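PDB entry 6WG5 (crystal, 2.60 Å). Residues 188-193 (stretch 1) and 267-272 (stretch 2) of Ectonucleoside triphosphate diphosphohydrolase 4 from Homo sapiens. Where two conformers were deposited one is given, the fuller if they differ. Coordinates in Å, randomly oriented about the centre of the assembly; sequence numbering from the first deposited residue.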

# COMPACT_ATOMS: atom_id res chain seq x y z
N GLY A 188 7.03 15.13 -1.84
CA GLY A 188 6.86 16.56 -1.95
C GLY A 188 5.73 17.01 -2.84
O GLY A 188 5.70 18.18 -3.24
N ARG A 189 4.78 16.12 -3.16
CA ARG A 189 3.72 16.46 -4.09
C ARG A 189 2.64 17.34 -3.48
O ARG A 189 1.78 17.84 -4.22
N PHE A 190 2.65 17.53 -2.16
CA PHE A 190 1.76 18.47 -1.51
C PHE A 190 2.43 19.81 -1.25
O PHE A 190 1.77 20.74 -0.76
N GLU A 191 3.72 19.94 -1.55
CA GLU A 191 4.38 21.24 -1.59
C GLU A 191 4.00 21.93 -2.89
O GLU A 191 4.30 21.43 -3.97
N HIS A 192 3.34 23.08 -2.78
CA HIS A 192 2.76 23.75 -3.93
C HIS A 192 3.57 24.97 -4.31
O HIS A 192 4.19 25.62 -3.45
N ILE A 193 3.57 25.28 -5.60
CA ILE A 193 4.46 26.28 -6.20
C ILE A 193 5.86 25.70 -6.19
O ILE A 193 6.15 24.75 -5.45
N THR A 267 -9.29 24.95 -1.69
CA THR A 267 -9.36 23.75 -2.51
C THR A 267 -8.00 23.27 -3.00
O THR A 267 -7.94 22.23 -3.67
N GLU A 268 -6.92 23.98 -2.70
CA GLU A 268 -5.61 23.60 -3.22
C GLU A 268 -5.25 22.17 -2.83
O GLU A 268 -4.60 21.46 -3.61
N HIS A 269 -5.65 21.73 -1.64
CA HIS A 269 -5.31 20.40 -1.14
C HIS A 269 -6.51 19.46 -1.10
O HIS A 269 -6.51 18.50 -0.32
N VAL A 270 -7.53 19.71 -1.91
CA VAL A 270 -8.66 18.79 -2.06
C VAL A 270 -8.31 17.77 -3.14
O VAL A 270 -7.97 18.15 -4.27
N TYR A 271 -8.41 16.49 -2.80
CA TYR A 271 -8.03 15.41 -3.70
C TYR A 271 -9.14 14.38 -3.79
O TYR A 271 -9.83 14.10 -2.81
N ARG A 272 -9.31 13.82 -4.99
CA ARG A 272 -10.16 12.66 -5.22
C ARG A 272 -9.26 11.48 -5.53
O ARG A 272 -8.55 11.49 -6.55

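Stretch 2 opens with a type I turn from Thr267 to Val270, closed by the backbone bond from Val270 N to Thr267 O at 3.1 Å. Thr267 (chi1 p) lies out of reach of stretch 1, so the contact begins at Glu268. Its CA-to-CB bond points toward stretch 1, but with chi1 m and chi2 p the carboxylate end leads away; what remains in contact is CB, 4.0 Å from CD2 of His192, and the backbone. Glu268 O accepts a weak hydrogen bond from His192 NE2, 3.3 Å long with an N-H...O angle of 145°. The oxygen sits at the edge of the His192 ring, near its plane, as an N-H donor requires.

His269 starts out sideways, yet its m rotamer (chi1 -70°) brings the ring nearer. CE1 of His269 approaches Phe190 O at 3.1 Å, close to the imidazole plane, and also lies over one face of the His192 ring, 3.3 Å from His192 NE2. The two imidazoles are inclined by only 20°, but with centroids 4.5 Å apart they are slid so far that they barely overlap. His192 points toward stretch 2 with chi1 m; its high B factors call for caution about its exact position.

Val270 (chi1 t) makes no contact, whereas Tyr271, on the strand, points toward stretch 1 with chi1 m. Phe190, also m, directs its edge at the tyrosine face: the centroids are 5.2 Å apart, the planes meet at 65°, and Phe190 CE1 reaches Tyr271 CZ at 3.6 Å. The hydroxyl lies at the edge of the Phe190 ring, near its plane, with Tyr271 OH 3.2 Å from Phe190 CD1 and 3.5 Å from His192 CE1. Tyr271 OH and Arg189 O are 4.0 Å apart, and water 1 bridges them, accepting from Tyr271 OH at 2.7 Å and donating to Arg189 O at 2.6 Å.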

# COMPACT_ATOMS: atom_id res chain seq x y z
CB ARG A 189 3.09 15.17 -4.64
CG ARG A 189 4.10 14.21 -5.24
CD ARG A 189 4.93 14.88 -6.33
NE ARG A 189 5.98 14.00 -6.84
CZ ARG A 189 5.82 13.15 -7.85
NH1 ARG A 189 4.66 13.05 -8.47
NH2 ARG A 189 6.84 12.39 -8.24
CB PHE A 190 1.23 17.88 -0.20
CG PHE A 190 0.53 16.56 -0.38
CD1 PHE A 190 -0.40 16.39 -1.40
CD2 PHE A 190 0.82 15.49 0.45
CE1 PHE A 190 -1.04 15.18 -1.56
CE2 PHE A 190 0.18 14.28 0.28
CZ PHE A 190 -0.75 14.12 -0.72
CB GLU A 191 5.89 21.07 -1.48
CG GLU A 191 6.40 20.94 -0.05
CD GLU A 191 7.73 20.22 0.03
OE1 GLU A 191 8.52 20.33 -0.94
OE2 GLU A 191 7.99 19.56 1.05
CB HIS A 192 1.30 24.12 -3.65
CG HIS A 192 0.36 22.95 -3.69
ND1 HIS A 192 0.74 21.72 -4.17
CD2 HIS A 192 -0.93 22.83 -3.31
CE1 HIS A 192 -0.28 20.88 -4.09
NE2 HIS A 192 -1.30 21.53 -3.57
CB ILE A 193 4.39 27.63 -5.45
CG1 ILE A 193 2.94 28.12 -5.39
CG2 ILE A 193 5.26 28.68 -6.15
CD1 ILE A 193 2.75 29.39 -4.59
CB THR A 267 -10.27 23.99 -3.72
OG1 THR A 267 -9.76 25.08 -4.50
CG2 THR A 267 -11.69 24.30 -3.27
CB GLU A 268 -4.53 24.57 -2.72
CG GLU A 268 -4.75 26.02 -3.15
CD GLU A 268 -5.65 26.78 -2.19
OE1 GLU A 268 -5.27 26.93 -1.01
OE2 GLU A 268 -6.74 27.23 -2.62
CB HIS A 269 -4.69 20.51 0.26
CG HIS A 269 -3.33 21.13 0.27
ND1 HIS A 269 -2.27 20.61 -0.45
CD2 HIS A 269 -2.85 22.21 0.93
CE1 HIS A 269 -1.20 21.36 -0.24
NE2 HIS A 269 -1.53 22.33 0.59
CB VAL A 270 -9.95 19.54 -2.40
CG1 VAL A 270 -11.09 18.57 -2.70
CG2 VAL A 270 -10.34 20.46 -1.25
CB TYR A 271 -6.74 14.72 -3.24
CG TYR A 271 -5.51 15.58 -3.34
CD1 TYR A 271 -4.77 15.63 -4.51
CD2 TYR A 271 -5.10 16.36 -2.27
CE1 TYR A 271 -3.65 16.42 -4.61
CE2 TYR A 271 -3.97 17.16 -2.36
CZ TYR A 271 -3.25 17.19 -3.53
OH TYR A 271 -2.14 17.98 -3.63
CB ARG A 272 -11.13 12.92 -6.38
CG ARG A 272 -12.17 11.83 -6.58
CD ARG A 272 -13.00 12.04 -7.83
NE ARG A 272 -13.21 13.46 -8.13
CZ ARG A 272 -12.86 14.07 -9.27
NH1 ARG A 272 -13.10 15.36 -9.42
NH2 ARG A 272 -12.29 13.39 -10.26
O HOH W 1 -0.35 18.03 -5.68